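Local structure of putative uncharacterized protein (5T8V) at residues Val1164-Leu1169 and Phe1182-Ala1187. The protein is the C-terminal fragment of the cohesin loader Scc2, which probably binds chromatin and loads cohesin onto it. Numbering follows the deposited sequence.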
ATOM      1  N   VAL A1164     -33.213 -32.019  -3.980  1.00 50.91           N
ATOM      2  CA  VAL A1164     -33.376 -31.533  -2.612  1.00 50.28           C
ATOM      3  C   VAL A1164     -32.234 -32.012  -1.729  1.00 48.29           C
ATOM      4  O   VAL A1164     -31.790 -31.297  -0.823  1.00 47.69           O
ATOM      5  CB  VAL A1164     -34.744 -31.968  -2.054  1.00 51.81           C
ATOM      6  CG1 VAL A1164     -34.848 -31.663  -0.560  1.00 52.03           C
ATOM      7  CG2 VAL A1164     -35.867 -31.274  -2.813  1.00 53.36           C
ATOM      8  N   THR A1165     -31.736 -33.225  -1.973  1.00 43.96           N
ATOM      9  CA  THR A1165     -30.667 -33.759  -1.137  1.00 42.64           C
ATOM     10  C   THR A1165     -29.403 -32.917  -1.263  1.00 41.87           C
ATOM     11  O   THR A1165     -28.789 -32.550  -0.256  1.00 41.67           O
ATOM     12  CB  THR A1165     -30.385 -35.219  -1.504  1.00 41.69           C
ATOM     13  OG1 THR A1165     -31.536 -36.018  -1.199  1.00 42.60           O
ATOM     14  CG2 THR A1165     -29.182 -35.759  -0.724  1.00 40.36           C
ATOM     15  N   PHE A1166     -28.993 -32.602  -2.494  1.00 44.41           N
ATOM     16  CA  PHE A1166     -27.778 -31.814  -2.680  1.00 44.17           C
ATOM     17  C   PHE A1166     -27.984 -30.367  -2.250  1.00 45.86           C
ATOM     18  O   PHE A1166     -27.081 -29.754  -1.666  1.00 45.54           O
ATOM     19  CB  PHE A1166     -27.318 -31.880  -4.135  1.00 43.47           C
ATOM     20  CG  PHE A1166     -26.551 -33.128  -4.471  1.00 42.93           C
ATOM     21  CD1 PHE A1166     -25.320 -33.379  -3.889  1.00 42.59           C
ATOM     22  CD2 PHE A1166     -27.056 -34.044  -5.370  1.00 42.90           C
ATOM     23  CE1 PHE A1166     -24.611 -34.527  -4.198  1.00 41.57           C
ATOM     24  CE2 PHE A1166     -26.351 -35.194  -5.685  1.00 42.51           C
ATOM     25  CZ  PHE A1166     -25.128 -35.435  -5.097  1.00 41.75           C
ATOM     26  N   ILE A1167     -29.158 -29.802  -2.534  1.00 46.53           N
ATOM     27  CA  ILE A1167     -29.477 -28.471  -2.025  1.00 46.70           C
ATOM     28  C   ILE A1167     -29.336 -28.445  -0.509  1.00 46.34           C
ATOM     29  O   ILE A1167     -28.885 -27.450   0.073  1.00 46.69           O
ATOM     30  CB  ILE A1167     -30.891 -28.053  -2.470  1.00 47.77           C
ATOM     31  CG1 ILE A1167     -30.965 -27.969  -3.998  1.00 47.55           C
ATOM     32  CG2 ILE A1167     -31.274 -26.710  -1.854  1.00 48.28           C
ATOM     33  CD1 ILE A1167     -32.365 -27.765  -4.543  1.00 48.62           C
ATOM     34  N   THR A1168     -29.711 -29.541   0.154  1.00 44.54           N
ATOM     35  CA  THR A1168     -29.626 -29.604   1.609  1.00 44.90           C
ATOM     36  C   THR A1168     -28.183 -29.764   2.073  1.00 43.79           C
ATOM     37  O   THR A1168     -27.750 -29.095   3.018  1.00 44.45           O
ATOM     38  CB  THR A1168     -30.483 -30.760   2.130  1.00 45.08           C
ATOM     39  OG1 THR A1168     -31.814 -30.641   1.614  1.00 46.28           O
ATOM     40  CG2 THR A1168     -30.537 -30.749   3.646  1.00 45.90           C
ATOM     41  N   LEU A1169     -27.424 -30.646   1.424  1.00 42.97           N
ATOM     42  CA  LEU A1169     -26.041 -30.875   1.818  1.00 42.01           C
ATOM     43  C   LEU A1169     -25.150 -29.675   1.528  1.00 42.31           C
ATOM     44  O   LEU A1169     -24.074 -29.561   2.124  1.00 42.10           O
ATOM     45  CB  LEU A1169     -25.496 -32.114   1.108  1.00 40.56           C
ATOM     46  CG  LEU A1169     -26.172 -33.437   1.486  1.00 40.26           C
ATOM     47  CD1 LEU A1169     -25.773 -34.539   0.521  1.00 39.12           C
ATOM     48  CD2 LEU A1169     -25.828 -33.835   2.917  1.00 40.33           C
ATOM     49  N   PHE A1182     -22.706 -28.398  -3.445  1.00 49.40           N
ATOM     50  CA  PHE A1182     -22.995 -27.127  -4.100  1.00 49.51           C
ATOM     51  C   PHE A1182     -22.723 -27.207  -5.597  1.00 49.30           C
ATOM     52  O   PHE A1182     -23.442 -26.599  -6.398  1.00 50.10           O
ATOM     53  CB  PHE A1182     -22.169 -26.009  -3.461  1.00 49.55           C
ATOM     54  CG  PHE A1182     -22.253 -24.700  -4.192  1.00 50.40           C
ATOM     55  CD1 PHE A1182     -23.392 -23.915  -4.109  1.00 51.32           C
ATOM     56  CD2 PHE A1182     -21.192 -24.251  -4.960  1.00 50.71           C
ATOM     57  CE1 PHE A1182     -23.470 -22.710  -4.781  1.00 52.40           C
ATOM     58  CE2 PHE A1182     -21.265 -23.046  -5.634  1.00 51.78           C
ATOM     59  CZ  PHE A1182     -22.406 -22.276  -5.544  1.00 52.67           C
ATOM     60  N   LEU A1183     -21.686 -27.947  -5.995  1.00 51.05           N
ATOM     61  CA  LEU A1183     -21.432 -28.155  -7.416  1.00 50.68           C
ATOM     62  C   LEU A1183     -22.569 -28.930  -8.066  1.00 50.75           C
ATOM     63  O   LEU A1183     -22.994 -28.608  -9.183  1.00 51.82           O
ATOM     64  CB  LEU A1183     -20.106 -28.889  -7.614  1.00 49.39           C
ATOM     65  CG  LEU A1183     -18.830 -28.086  -7.365  1.00 49.12           C
ATOM     66  CD1 LEU A1183     -17.623 -29.013  -7.342  1.00 48.87           C
ATOM     67  CD2 LEU A1183     -18.657 -27.010  -8.426  1.00 50.11           C
ATOM     68  N   GLU A1184     -23.080 -29.957  -7.382  1.00 53.89           N
ATOM     69  CA  GLU A1184     -24.154 -30.755  -7.961  1.00 54.63           C
ATOM     70  C   GLU A1184     -25.459 -29.974  -8.019  1.00 56.58           C
ATOM     71  O   GLU A1184     -26.235 -30.123  -8.968  1.00 57.90           O
ATOM     72  CB  GLU A1184     -24.333 -32.047  -7.167  1.00 53.88           C
ATOM     73  CG  GLU A1184     -23.098 -32.930  -7.159  1.00 54.31           C
ATOM     74  CD  GLU A1184     -22.596 -33.237  -8.557  1.00 55.96           C
ATOM     75  OE1 GLU A1184     -23.426 -33.290  -9.492  1.00 56.81           O
ATOM     76  OE2 GLU A1184     -21.371 -33.416  -8.721  1.00 55.92           O
ATOM     77  N   HIS A1185     -25.724 -29.137  -7.014  1.00 42.59           N
ATOM     78  CA  HIS A1185     -26.916 -28.299  -7.055  1.00 43.90           C
ATOM     79  C   HIS A1185     -26.803 -27.243  -8.147  1.00 45.12           C
ATOM     80  O   HIS A1185     -27.782 -26.957  -8.847  1.00 46.31           O
ATOM     81  CB  HIS A1185     -27.141 -27.651  -5.688  1.00 44.07           C
ATOM     82  CG  HIS A1185     -28.138 -26.535  -5.700  1.00 45.62           C
ATOM     83  ND1 HIS A1185     -29.210 -26.499  -6.567  1.00 46.67           N
ATOM     84  CD2 HIS A1185     -28.230 -25.416  -4.943  1.00 46.49           C
ATOM     85  CE1 HIS A1185     -29.913 -25.403  -6.349  1.00 48.06           C
ATOM     86  NE2 HIS A1185     -29.341 -24.728  -5.368  1.00 47.98           N
ATOM     87  N   LYS A1186     -25.614 -26.660  -8.315  1.00 64.74           N
ATOM     88  CA  LYS A1186     -25.423 -25.635  -9.335  1.00 66.76           C
ATOM     89  C   LYS A1186     -25.570 -26.219 -10.736  1.00 67.02           C
ATOM     90  O   LYS A1186     -26.288 -25.665 -11.577  1.00 67.44           O
ATOM     91  CB  LYS A1186     -24.054 -24.977  -9.161  1.00 67.28           C
ATOM     92  CG  LYS A1186     -23.639 -24.079 -10.319  1.00 69.21           C
ATOM     93  CD  LYS A1186     -22.424 -23.228  -9.976  1.00 71.08           C
ATOM     94  CE  LYS A1186     -21.254 -24.078  -9.494  1.00 70.75           C
ATOM     95  NZ  LYS A1186     -19.979 -23.309  -9.450  1.00 71.08           N
ATOM     96  N   ALA A1187     -24.894 -27.337 -11.007  1.00 62.54           N
ATOM     97  CA  ALA A1187     -25.013 -27.967 -12.319  1.00 63.68           C
ATOM     98  C   ALA A1187     -26.431 -28.470 -12.558  1.00 64.64           C
ATOM     99  O   ALA A1187     -26.989 -28.294 -13.648  1.00 67.01           O
ATOM    100  CB  ALA A1187     -24.011 -29.114 -12.442  1.00 62.57           C
TER
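Glu1184 lays the aliphatic part of its side chain over one face of the Phe1166 ring. Its CB stands nearly above the ring centre, 3.6 Å from the centroid of Phe1166 and 10° off the normal, a CH-pi contact. Glu1184 CG follows over the CE1-CZ side of the same face, 3.7 Å from Phe1166 CE1. The two side chains run alongside each other in the same direction. A bend at chi2 then turns the Glu1184 carboxylate up and away from the ring, and its OE1 takes a hydrogen bond from Asn1152 ND2. A second CH-pi contact has the roles exchanged between the helices. Ile1167 CG1 sits over the imidazole face of His1185, 3.5 Å from its centroid. His1185 CG lies anti to the backbone N (chi1 167°), which swings the ring across to Ile1167. Helices 1163-1169 and 1175-1191 are close neighbours in the C-terminal part of this HEAT-repeat protein. The axes of segments 1164-1169 and 1182-1187 come within 8.1 Å, with N-to-C directions 133° apart. The contact is buried, and helix 1139-1154 adds Val1145 and Leu1148 against Phe1166. Replacing Phe1166 with an alanine would probably leave Glu1184 CB and CG without their aromatic platform and open a gap toward Leu1148. Ile1167 also touches Ile1207 of helix 1200-1213, and His1185 rests on Val1236 of helix 1231-1240.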